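Local coordinates for protein trans-4-hydroxy-L-proline dehydratase (Clostridioides difficile 70-100-2010, PDB 6VXC) that dehydrates trans-4-hydroxy-L-proline to (S)-1-pyrroline-5-carboxylate as a glycyl radical enzyme, in the anaerobic breakdown of hydroxyproline, at residues K151-N154 / W160-A163; N154-E159 / N528-N533; Q516-I521 / T648-V653; D522-G527 / R568-V573. One frame throughout, in Å; residues are numbered along the deposited sequence.

Contact 1 of 4, residues K151-N154 / W160-A163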
loop_
_atom_site.group_PDB
_atom_site.type_symbol
_atom_site.label_atom_id
_atom_site.label_comp_id
_atom_site.label_asym_id
_atom_site.label_seq_id
_atom_site.Cartn_x
_atom_site.Cartn_y
_atom_site.Cartn_z
ATOM N N LYS A 151 10.261 5.230 -21.158
ATOM C CA LYS A 151 11.652 4.940 -20.819
ATOM C C LYS A 151 11.805 3.531 -20.248
ATOM O O LYS A 151 12.761 2.821 -20.571
ATOM C CB LYS A 151 12.155 5.982 -19.826
ATOM C CG LYS A 151 12.151 7.387 -20.402
ATOM C CD LYS A 151 12.461 8.470 -19.397
ATOM C CE LYS A 151 12.404 9.825 -20.110
ATOM N NZ LYS A 151 12.447 10.913 -19.121
ATOM N N ILE A 152 10.875 3.112 -19.392
ATOM C CA ILE A 152 10.955 1.783 -18.795
ATOM C C ILE A 152 10.678 0.704 -19.836
ATOM O O ILE A 152 11.494 -0.201 -20.053
ATOM C CB ILE A 152 9.984 1.680 -17.608
ATOM C CG1 ILE A 152 10.459 2.602 -16.493
ATOM C CG2 ILE A 152 9.852 0.236 -17.144
ATOM C CD1 ILE A 152 9.449 2.766 -15.389
ATOM N N ILE A 153 9.520 0.784 -20.491
ATOM C CA ILE A 153 9.112 -0.285 -21.397
ATOM C C ILE A 153 10.141 -0.464 -22.502
ATOM O O ILE A 153 10.491 -1.590 -22.860
ATOM C CB ILE A 153 7.701 -0.020 -21.961
ATOM C CG1 ILE A 153 6.653 -0.116 -20.854
ATOM C CG2 ILE A 153 7.333 -1.069 -22.993
ATOM C CD1 ILE A 153 6.582 -1.497 -20.202
ATOM N N ASN A 154 10.652 0.639 -23.050
ATOM C CA ASN A 154 11.628 0.527 -24.129
ATOM C C ASN A 154 12.959 -0.043 -23.667
ATOM O O ASN A 154 13.741 -0.492 -24.505
ATOM C CB ASN A 154 11.817 1.886 -24.790
ATOM C CG ASN A 154 10.575 2.320 -25.519
ATOM O OD1 ASN A 154 9.758 1.480 -25.907
ATOM N ND2 ASN A 154 10.411 3.619 -25.708
ATOM N N TRP A 160 11.652 -10.202 -20.289
ATOM C CA TRP A 160 10.846 -9.446 -19.322
ATOM C C TRP A 160 9.470 -9.119 -19.886
ATOM O O TRP A 160 8.448 -9.272 -19.205
ATOM C CB TRP A 160 11.582 -8.154 -18.948
ATOM C CG TRP A 160 11.010 -7.334 -17.799
ATOM C CD1 TRP A 160 11.492 -7.282 -16.523
ATOM C CD2 TRP A 160 9.880 -6.449 -17.833
ATOM N NE1 TRP A 160 10.737 -6.430 -15.758
ATOM C CE2 TRP A 160 9.738 -5.905 -16.535
ATOM C CE3 TRP A 160 8.970 -6.069 -18.824
ATOM C CZ2 TRP A 160 8.725 -4.999 -16.209
ATOM C CZ3 TRP A 160 7.959 -5.170 -18.500
ATOM C CH2 TRP A 160 7.841 -4.651 -17.200
ATOM N N LEU A 161 9.432 -8.611 -21.120
ATOM C CA LEU A 161 8.163 -8.234 -21.732
ATOM C C LEU A 161 7.257 -9.444 -21.905
ATOM O O LEU A 161 6.045 -9.347 -21.717
ATOM C CB LEU A 161 8.409 -7.537 -23.077
ATOM C CG LEU A 161 9.021 -6.134 -22.964
ATOM C CD1 LEU A 161 9.680 -5.675 -24.267
ATOM C CD2 LEU A 161 7.956 -5.126 -22.530
ATOM N N ALA A 162 7.819 -10.586 -22.284
ATOM C CA ALA A 162 6.996 -11.783 -22.421
ATOM C C ALA A 162 6.442 -12.221 -21.069
ATOM O O ALA A 162 5.249 -12.527 -20.950
ATOM C CB ALA A 162 7.804 -12.903 -23.073
ATOM N N ALA A 163 7.287 -12.233 -20.040
ATOM C CA ALA A 163 6.841 -12.644 -18.714
ATOM C C ALA A 163 5.810 -11.670 -18.160
ATOM O O ALA A 163 4.758 -12.080 -17.669
ATOM C CB ALA A 163 8.048 -12.764 -17.784
#

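Contact 2 of 4, residues N154-E159 / N528-N533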
loop_
_atom_site.group_PDB
_atom_site.type_symbol
_atom_site.label_atom_id
_atom_site.label_comp_id
_atom_site.label_asym_id
_atom_site.label_seq_id
_atom_site.Cartn_x
_atom_site.Cartn_y
_atom_site.Cartn_z
ATOM N N ASN A 154 10.652 0.639 -23.050
ATOM C CA ASN A 154 11.628 0.527 -24.129
ATOM C C ASN A 154 12.959 -0.043 -23.667
ATOM O O ASN A 154 13.741 -0.492 -24.505
ATOM C CB ASN A 154 11.817 1.886 -24.790
ATOM C CG ASN A 154 10.575 2.320 -25.519
ATOM O OD1 ASN A 154 9.758 1.480 -25.907
ATOM N ND2 ASN A 154 10.411 3.619 -25.708
ATOM N N ALA A 155 13.236 -0.049 -22.369
ATOM C CA ALA A 155 14.497 -0.584 -21.876
ATOM C C ALA A 155 14.413 -2.036 -21.416
ATOM O O ALA A 155 15.447 -2.620 -21.091
ATOM C CB ALA A 155 15.028 0.282 -20.733
ATOM N N MET A 156 13.229 -2.641 -21.397
ATOM C CA MET A 156 13.089 -3.995 -20.884
ATOM C C MET A 156 13.479 -5.016 -21.951
ATOM O O MET A 156 13.307 -4.785 -23.148
ATOM C CB MET A 156 11.649 -4.241 -20.417
ATOM C CG MET A 156 11.205 -3.363 -19.227
ATOM S SD MET A 156 12.088 -3.727 -17.716
ATOM C CE MET A 156 13.367 -2.479 -17.766
ATOM N N THR A 157 14.007 -6.158 -21.502
ATOM C CA THR A 157 14.361 -7.224 -22.421
ATOM C C THR A 157 13.109 -7.894 -22.968
ATOM O O THR A 157 12.035 -7.809 -22.375
ATOM C CB THR A 157 15.220 -8.285 -21.734
ATOM O OG1 THR A 157 14.436 -8.972 -20.746
ATOM C CG2 THR A 157 16.455 -7.684 -21.100
ATOM N N PRO A 158 13.229 -8.598 -24.092
ATOM C CA PRO A 158 12.082 -9.374 -24.583
ATOM C C PRO A 158 11.636 -10.460 -23.619
ATOM O O PRO A 158 10.444 -10.783 -23.579
ATOM C CB PRO A 158 12.592 -9.975 -25.904
ATOM C CG PRO A 158 14.045 -9.765 -25.921
ATOM C CD PRO A 158 14.366 -8.616 -25.026
ATOM N N GLU A 159 12.553 -11.039 -22.846
ATOM C CA GLU A 159 12.159 -12.024 -21.846
ATOM C C GLU A 159 11.289 -11.402 -20.750
ATOM O O GLU A 159 10.326 -12.026 -20.288
ATOM C CB GLU A 159 13.395 -12.693 -21.239
ATOM C CG GLU A 159 14.188 -13.607 -22.165
ATOM C CD GLU A 159 15.192 -12.888 -23.071
ATOM O OE1 GLU A 159 15.319 -11.647 -23.041
ATOM O OE2 GLU A 159 15.869 -13.600 -23.827
ATOM N N ASN A 528 14.072 -4.570 -12.630
ATOM C CA ASN A 528 14.043 -3.690 -11.459
ATOM C C ASN A 528 15.257 -2.766 -11.417
ATOM O O ASN A 528 15.131 -1.584 -11.084
ATOM C CB ASN A 528 14.012 -4.518 -10.177
ATOM C CG ASN A 528 12.641 -5.079 -9.854
ATOM O OD1 ASN A 528 11.663 -4.848 -10.570
ATOM N ND2 ASN A 528 12.579 -5.876 -8.784
ATOM N N ALA A 529 16.449 -3.299 -11.703
ATOM C CA ALA A 529 17.660 -2.480 -11.610
ATOM C C ALA A 529 17.626 -1.343 -12.618
ATOM O O ALA A 529 17.927 -0.196 -12.286
ATOM C CB ALA A 529 18.913 -3.342 -11.801
ATOM N N VAL A 530 17.249 -1.645 -13.860
ATOM C CA VAL A 530 17.036 -0.596 -14.854
ATOM C C VAL A 530 16.038 0.433 -14.336
ATOM O O VAL A 530 16.239 1.645 -14.477
ATOM C CB VAL A 530 16.572 -1.206 -16.191
ATOM C CG1 VAL A 530 16.098 -0.114 -17.147
ATOM C CG2 VAL A 530 17.708 -2.022 -16.832
ATOM N N ILE A 531 14.919 -0.038 -13.776
ATOM C CA ILE A 531 13.864 0.866 -13.316
ATOM C C ILE A 531 14.340 1.711 -12.144
ATOM O O ILE A 531 14.001 2.897 -12.038
ATOM C CB ILE A 531 12.587 0.066 -12.982
ATOM C CG1 ILE A 531 11.984 -0.476 -14.278
ATOM C CG2 ILE A 531 11.569 0.912 -12.210
ATOM C CD1 ILE A 531 10.980 -1.556 -14.065
ATOM N N GLU A 532 15.127 1.119 -11.246
ATOM C CA GLU A 532 15.665 1.879 -10.132
ATOM C C GLU A 532 16.521 3.046 -10.625
ATOM O O GLU A 532 16.438 4.155 -10.087
ATOM C CB GLU A 532 16.480 0.959 -9.225
ATOM C CG GLU A 532 16.854 1.596 -7.911
ATOM C CD GLU A 532 17.587 0.671 -6.961
ATOM O OE1 GLU A 532 17.675 -0.553 -7.232
ATOM O OE2 GLU A 532 18.067 1.196 -5.936
ATOM N N ASN A 533 17.341 2.816 -11.657
ATOM C CA ASN A 533 18.124 3.900 -12.248
ATOM C C ASN A 533 17.235 4.987 -12.826
ATOM O O ASN A 533 17.478 6.177 -12.625
ATOM C CB ASN A 533 19.034 3.350 -13.338
ATOM C CG ASN A 533 20.277 2.759 -12.784
ATOM O OD1 ASN A 533 21.225 3.479 -12.511
ATOM N ND2 ASN A 533 20.297 1.451 -12.614
#

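Contact 3 of 4, residues Q516-I521 / T648-V653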
loop_
_atom_site.group_PDB
_atom_site.type_symbol
_atom_site.label_atom_id
_atom_site.label_comp_id
_atom_site.label_asym_id
_atom_site.label_seq_id
_atom_site.Cartn_x
_atom_site.Cartn_y
_atom_site.Cartn_z
ATOM N N GLN A 516 13.067 -22.770 -12.207
ATOM C CA GLN A 516 12.168 -21.817 -12.843
ATOM C C GLN A 516 12.062 -20.543 -12.016
ATOM O O GLN A 516 12.092 -19.440 -12.563
ATOM C CB GLN A 516 10.793 -22.435 -13.060
ATOM C CG GLN A 516 10.786 -23.602 -14.027
ATOM C CD GLN A 516 10.799 -23.158 -15.471
ATOM O OE1 GLN A 516 10.768 -21.962 -15.776
ATOM N NE2 GLN A 516 10.824 -24.125 -16.373
ATOM N N LEU A 517 11.981 -20.683 -10.690
ATOM C CA LEU A 517 11.924 -19.529 -9.798
ATOM C C LEU A 517 13.157 -18.641 -9.952
ATOM O O LEU A 517 13.042 -17.416 -10.049
ATOM C CB LEU A 517 11.793 -20.010 -8.356
ATOM C CG LEU A 517 11.700 -18.997 -7.223
ATOM C CD1 LEU A 517 10.555 -18.054 -7.487
ATOM C CD2 LEU A 517 11.494 -19.745 -5.908
ATOM N N HIS A 518 14.343 -19.250 -9.922
ATOM C CA HIS A 518 15.590 -18.506 -10.070
ATOM C C HIS A 518 15.584 -17.701 -11.359
ATOM O O HIS A 518 15.929 -16.520 -11.368
ATOM C CB HIS A 518 16.781 -19.472 -10.036
ATOM C CG HIS A 518 18.109 -18.823 -10.309
ATOM N ND1 HIS A 518 18.713 -17.949 -9.428
ATOM C CD2 HIS A 518 18.958 -18.941 -11.358
ATOM C CE1 HIS A 518 19.874 -17.557 -9.923
ATOM N NE2 HIS A 518 20.047 -18.144 -11.091
ATOM N N TYR A 519 15.166 -18.325 -12.458
ATOM C CA TYR A 519 15.133 -17.627 -13.738
ATOM C C TYR A 519 14.164 -16.451 -13.699
ATOM O O TYR A 519 14.488 -15.344 -14.140
ATOM C CB TYR A 519 14.738 -18.604 -14.837
ATOM C CG TYR A 519 14.600 -17.988 -16.213
ATOM C CD1 TYR A 519 15.716 -17.531 -16.906
ATOM C CD2 TYR A 519 13.364 -17.905 -16.831
ATOM C CE1 TYR A 519 15.599 -16.993 -18.170
ATOM C CE2 TYR A 519 13.228 -17.370 -18.094
ATOM C CZ TYR A 519 14.350 -16.912 -18.761
ATOM O OH TYR A 519 14.233 -16.376 -20.020
ATOM N N MET A 520 12.960 -16.676 -13.166
ATOM C CA MET A 520 11.958 -15.615 -13.176
ATOM C C MET A 520 12.369 -14.461 -12.260
ATOM O O MET A 520 12.135 -13.287 -12.584
ATOM C CB MET A 520 10.595 -16.201 -12.782
ATOM C CG MET A 520 9.383 -15.349 -13.169
ATOM S SD MET A 520 9.330 -14.876 -14.920
ATOM C CE MET A 520 9.472 -16.486 -15.668
ATOM N N ILE A 521 12.979 -14.775 -11.116
ATOM C CA ILE A 521 13.487 -13.724 -10.241
ATOM C C ILE A 521 14.635 -12.971 -10.923
ATOM O O ILE A 521 14.706 -11.737 -10.869
ATOM C CB ILE A 521 13.905 -14.306 -8.874
ATOM C CG1 ILE A 521 12.701 -14.940 -8.142
ATOM C CG2 ILE A 521 14.545 -13.222 -8.002
ATOM C CD1 ILE A 521 11.520 -14.015 -7.981
ATOM N N THR A 648 16.331 -12.712 -1.188
ATOM C CA THR A 648 16.876 -11.882 -0.113
ATOM C C THR A 648 18.396 -11.696 -0.205
ATOM O O THR A 648 19.154 -12.658 -0.343
ATOM C CB THR A 648 16.525 -12.502 1.242
ATOM O OG1 THR A 648 15.109 -12.683 1.343
ATOM C CG2 THR A 648 17.007 -11.613 2.379
ATOM N N GLY A 649 18.847 -10.459 -0.036
ATOM C CA GLY A 649 20.265 -10.172 -0.036
ATOM C C GLY A 649 20.828 -9.796 -1.386
ATOM O O GLY A 649 21.991 -9.401 -1.463
ATOM N N ARG A 650 20.054 -9.916 -2.453
ATOM C CA ARG A 650 20.507 -9.365 -3.713
ATOM C C ARG A 650 20.663 -7.854 -3.560
ATOM O O ARG A 650 19.813 -7.210 -2.946
ATOM C CB ARG A 650 19.515 -9.659 -4.834
ATOM C CG ARG A 650 19.329 -11.109 -5.178
ATOM C CD ARG A 650 18.245 -11.195 -6.212
ATOM N NE ARG A 650 18.028 -12.560 -6.672
ATOM C CZ ARG A 650 18.309 -13.006 -7.894
ATOM N NH1 ARG A 650 18.835 -12.193 -8.800
ATOM N NH2 ARG A 650 18.047 -14.264 -8.208
ATOM N N PRO A 651 21.712 -7.259 -4.127
ATOM C CA PRO A 651 21.922 -5.811 -3.967
ATOM C C PRO A 651 20.940 -4.990 -4.788
ATOM O O PRO A 651 20.496 -5.400 -5.857
ATOM C CB PRO A 651 23.357 -5.595 -4.470
ATOM C CG PRO A 651 23.697 -6.823 -5.289
ATOM C CD PRO A 651 22.626 -7.864 -5.109
ATOM N N THR A 652 20.597 -3.819 -4.269
ATOM C CA THR A 652 19.901 -2.796 -5.034
ATOM C C THR A 652 20.917 -1.803 -5.599
ATOM O O THR A 652 22.048 -1.716 -5.128
ATOM C CB THR A 652 18.885 -2.043 -4.171
ATOM O OG1 THR A 652 19.592 -1.245 -3.213
ATOM C CG2 THR A 652 17.906 -3.029 -3.458
ATOM N N VAL A 653 20.480 -1.031 -6.596
ATOM C CA VAL A 653 21.400 -0.116 -7.275
ATOM C C VAL A 653 21.914 0.934 -6.308
ATOM O O VAL A 653 23.102 1.258 -6.299
ATOM C CB VAL A 653 20.728 0.538 -8.494
ATOM C CG1 VAL A 653 21.634 1.613 -9.096
ATOM C CG2 VAL A 653 20.404 -0.509 -9.539
#

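Contact 4 of 4, residues D522-G527 / R568-V573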
loop_
_atom_site.group_PDB
_atom_site.type_symbol
_atom_site.label_atom_id
_atom_site.label_comp_id
_atom_site.label_asym_id
_atom_site.label_seq_id
_atom_site.Cartn_x
_atom_site.Cartn_y
_atom_site.Cartn_z
ATOM N N ASP A 522 15.543 -13.693 -11.584
ATOM C CA ASP A 522 16.607 -13.017 -12.327
ATOM C C ASP A 522 16.026 -12.034 -13.344
ATOM O O ASP A 522 16.503 -10.901 -13.465
ATOM C CB ASP A 522 17.501 -14.037 -13.033
ATOM C CG ASP A 522 18.630 -14.559 -12.154
ATOM O OD1 ASP A 522 18.809 -14.074 -11.021
ATOM O OD2 ASP A 522 19.358 -15.467 -12.616
ATOM N N ILE A 523 14.992 -12.451 -14.084
ATOM C CA ILE A 523 14.365 -11.567 -15.069
ATOM C C ILE A 523 13.806 -10.321 -14.393
ATOM O O ILE A 523 13.987 -9.196 -14.875
ATOM C CB ILE A 523 13.262 -12.310 -15.841
ATOM C CG1 ILE A 523 13.859 -13.336 -16.789
ATOM C CG2 ILE A 523 12.361 -11.321 -16.598
ATOM C CD1 ILE A 523 12.780 -14.129 -17.506
ATOM N N LYS A 524 13.062 -10.518 -13.298
ATOM C CA LYS A 524 12.428 -9.404 -12.593
ATOM C C LYS A 524 13.468 -8.439 -12.034
ATOM O O LYS A 524 13.313 -7.221 -12.129
ATOM C CB LYS A 524 11.535 -9.944 -11.474
ATOM C CG LYS A 524 10.922 -8.887 -10.553
ATOM C CD LYS A 524 9.988 -7.948 -11.301
ATOM C CE LYS A 524 9.235 -7.039 -10.328
ATOM N NZ LYS A 524 8.588 -5.889 -11.009
ATOM N N ILE A 525 14.518 -8.973 -11.419
ATOM C CA ILE A 525 15.529 -8.143 -10.775
ATOM C C ILE A 525 16.280 -7.306 -11.807
ATOM O O ILE A 525 16.564 -6.128 -11.580
ATOM C CB ILE A 525 16.495 -9.032 -9.964
ATOM C CG1 ILE A 525 15.771 -9.784 -8.836
ATOM C CG2 ILE A 525 17.641 -8.209 -9.400
ATOM C CD1 ILE A 525 15.601 -9.009 -7.571
ATOM N N GLU A 526 16.605 -7.893 -12.959
ATOM C CA GLU A 526 17.291 -7.129 -14.001
ATOM C C GLU A 526 16.453 -5.944 -14.464
ATOM O O GLU A 526 16.959 -4.827 -14.578
ATOM C CB GLU A 526 17.651 -8.036 -15.180
ATOM C CG GLU A 526 18.149 -7.258 -16.383
ATOM C CD GLU A 526 18.755 -8.145 -17.477
ATOM O OE1 GLU A 526 18.545 -9.376 -17.449
ATOM O OE2 GLU A 526 19.406 -7.588 -18.386
ATOM N N GLY A 527 15.165 -6.168 -14.718
ATOM C CA GLY A 527 14.281 -5.053 -15.012
ATOM C C GLY A 527 14.193 -4.064 -13.860
ATOM O O GLY A 527 14.248 -2.853 -14.066
ATOM N N ARG A 568 14.312 -3.127 -0.988
ATOM C CA ARG A 568 13.383 -3.339 -2.086
ATOM C C ARG A 568 12.752 -4.713 -1.919
ATOM O O ARG A 568 13.406 -5.652 -1.457
ATOM C CB ARG A 568 14.084 -3.260 -3.457
ATOM C CG ARG A 568 13.964 -1.897 -4.131
ATOM C CD ARG A 568 14.803 -1.755 -5.397
ATOM N NE ARG A 568 14.071 -1.019 -6.421
ATOM C CZ ARG A 568 13.781 0.278 -6.342
ATOM N NH1 ARG A 568 14.149 0.978 -5.279
ATOM N NH2 ARG A 568 13.125 0.871 -7.322
ATOM N N TYR A 569 11.488 -4.830 -2.325
ATOM C CA TYR A 569 10.708 -6.034 -2.112
ATOM C C TYR A 569 10.121 -6.542 -3.425
ATOM O O TYR A 569 9.787 -5.768 -4.324
ATOM C CB TYR A 569 9.566 -5.780 -1.091
ATOM C CG TYR A 569 10.059 -5.574 0.327
ATOM C CD1 TYR A 569 10.496 -4.327 0.775
ATOM C CD2 TYR A 569 10.143 -6.646 1.207
ATOM C CE1 TYR A 569 10.962 -4.154 2.081
ATOM C CE2 TYR A 569 10.602 -6.479 2.489
ATOM C CZ TYR A 569 11.011 -5.241 2.921
ATOM O OH TYR A 569 11.473 -5.101 4.205
ATOM N N ILE A 570 9.996 -7.858 -3.518
ATOM C CA ILE A 570 9.129 -8.524 -4.485
ATOM C C ILE A 570 8.062 -9.265 -3.686
ATOM O O ILE A 570 8.385 -9.984 -2.740
ATOM C CB ILE A 570 9.916 -9.475 -5.408
ATOM C CG1 ILE A 570 10.997 -8.711 -6.190
ATOM C CG2 ILE A 570 8.971 -10.210 -6.367
ATOM C CD1 ILE A 570 11.895 -9.607 -6.983
ATOM N N GLN A 571 6.797 -9.032 -4.018
ATOM C CA GLN A 571 5.680 -9.519 -3.217
ATOM C C GLN A 571 5.232 -10.909 -3.673
ATOM O O GLN A 571 4.719 -11.072 -4.781
ATOM C CB GLN A 571 4.526 -8.520 -3.278
ATOM C CG GLN A 571 4.871 -7.034 -2.959
ATOM C CD GLN A 571 5.154 -6.142 -4.160
ATOM O OE1 GLN A 571 6.309 -5.857 -4.473
ATOM N NE2 GLN A 571 4.109 -5.726 -4.852
ATOM N N GLY A 572 5.373 -11.900 -2.795
ATOM C CA GLY A 572 5.009 -13.269 -3.158
ATOM C C GLY A 572 3.507 -13.492 -3.052
ATOM O O GLY A 572 2.897 -13.202 -2.023
ATOM N N VAL A 573 2.906 -14.009 -4.123
ATOM C CA VAL A 573 1.471 -14.249 -4.158
ATOM C C VAL A 573 1.223 -15.740 -4.341
ATOM O O VAL A 573 1.868 -16.394 -5.170
ATOM C CB VAL A 573 0.769 -13.453 -5.279
ATOM C CG1 VAL A 573 -0.727 -13.774 -5.303
ATOM C CG2 VAL A 573 0.970 -11.975 -5.088
#

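Contact 1 of 4, residues K151-N154 / W160-A163
Two consecutive short helices joined by a brief connection, 148-155 and 158-166, pack against each other here, where Ile153 near the end of the first touches Trp160 and Leu161 in the opening turn of the second. The contact is wholly apolar and small, about 130 Å² counted over both sides. Ile153 offers both of its branches, one to each partner. Its CG2, set anti to the backbone N (chi1 -67°, measured to CG1), lies 4.1 Å from Leu161 CD2, and the two side chains are inclined to each other where they meet. The other branch turns back at chi2 (-62°) and carries its terminal methyl to the indole: Ile153 CD1 is 4.3 Å from Trp160 CZ3, on an oblique approach to the ring. One isoleucine therefore fills the angle between neighbouring side chains of the second helix. The closest CA atoms, those of Ile153 and Leu161, are still 8.0 Å apart, so between these segments the contact is made by side chains, not by backbone.

Trp160 is buried and positioned from several directions: its ring stacks on Tyr164 and meets Phe169 edge-to-face, while its backbone N is capped by Thr157 OG1. The pair lies on the long helix 506-538, where Ile152 packs on Ile531 and Ile534 and Ala163 on Met520.

Contact 2 of 4, residues N154-E159 / N528-N533
Val530 CG1 is touched by Ala155, at the end of helix 148-155, and by Met156 just after it: Ala155 CB lies 3.8 Å from Val530 CG1 and the thiomethyl carbon Met156 CE 3.7 Å. The same methionine methyl also rests 3.8 Å from Val530 CB, and it reaches onward to the next residue of the helix, Ile531, whose CG1 is 4.3 Å from Met156 CE. Met156 thus makes most of this apolar contact with the end of its side chain. Its shape explains how: the chain bends at chi2 (-66°) and again at chi3 (96°), which swings CE over to the valine, and the Met156 and Val530 side chains run past each other in opposite senses. Val530 presents CG1 by holding it anti to the backbone N.

Farther out, Thr157, directly after the methionine, stands at the N-cap of helix 158-166. On the other side Asn533 folds its amide back along its own helix, Asn533 ND2 donating to Ala529 O at 2.9 Å with an N-H...O angle of 150°, from above the carbonyl plane and not on a lone pair. That carbonyl also takes the regular helical bond from Asn533 N, the two donors arriving from opposite faces of its plane.

The segment 528-533 belongs to helix 506-538. Ile531 also packs on Glu171 and Met173 of a loop, and Glu532 holds the loop ahead of strand 657-661 by bonds to the backbone N atoms of Val653 and Cys654.

Contact 3 of 4, residues Q516-I521 / T648-V653
Arg650 reaches from its loop to helix 506-538 with a side chain extended from CG to NE, so that the guanidinium arrives at Ile521 and His518. Ile521 meets it over one face: its CG2, anti to the backbone N, stands 3.4 Å above the Arg650 guanidinium plane, displaced toward the rim, and lies 3.7 Å from Arg650 NH2 and 3.8 Å from Arg650 CZ. The other branch of Ile521 leads away from the arginine.

One turn earlier, His518 carries its ring with CG anti to the backbone N (chi1 175°), which brings His518 ND1 to the guanidinium edge at 3.9 Å from Arg650 NH2. The two planes are inclined by 41°, and no hydrogen bond joins them. Glu646 links them instead, its OE2 pairing with Arg650 NH2 in a salt bridge and with His518 ND1 in a hydrogen bond. Asp522 is the second acid at the guanidinium.

Held by two acids with a methyl on its face, the arginine ties a connecting segment to a helix: the loop 648-653 joins helix 630-647 to strand 657-661, which lies next to strand 565-573 in the pyruvate formate lyase-like fold.

Contact 4 of 4, residues D522-G527 / R568-V573
The terminal methyl of Ile570 meets two successive residues of helix 506-538: Ile570 CD1 lies 3.8 Å from Lys524 CG and equally 3.8 Å from Ile525 CD1. The second pair is purely hydrophobic, methyl against methyl, with the two isoleucines inclined to each other. In the first, the aliphatic part of a lysine serves as the apolar surface, and the lysine and isoleucine side chains pass in opposite directions. Ile570 reaches this far because chi2 (173°) extends CD1 toward the helix, where it occupies the angle between the two partners. The backbones stay well apart, 8.8 Å between Lys524 CA and Ile570 CA.

The polar interactions involve the lysine's terminal amine and the isoleucine's backbone. Lys524 has CG anti to the backbone N and bends at chi2 (63°), taking its ammonium past the isoleucine to Thr170 O, Thr468 O and the carboxylate of Glu171, a salt bridge. A buried lysine nitrogen is thereby supplied with two carbonyls and a counter-charge. The backbone O of Ile570 accepts a bond from Tyr643 OH.

A helix laid against parallel strands is the arrangement here: strand 565-573 runs parallel to its neighbours 463-472 and 657-661, with Ile570 facing helix 506-538. This helix-on-strand packing belongs to the alpha/beta barrel of the glycyl radical enzymes.

Helix 506-538 unites contacts 2, 3 and 4. Contacts 3 and 4 have centres about 6 Å apart and are joined by a salt bridge, Arg650 NH1 to Asp522 OD1 at 2.9 Å, while Arg650 CD rests on Ile525 CD1. Contacts 1 and 2, also about 6 Å apart between centres, cover another side of the helix, Ile152 CG2 reaching Ile531 CG1 at 3.6 Å. Met156 SD lies against Gly527 CA, joining contact 2 to contact 4. Contact 4 points inward: the Ile570 side chain is about 11 Å from that of Glu456, the proton acceptor by similarity with related enzymes, whereas contacts 1 to 3 lie away from the annotated catalytic residues.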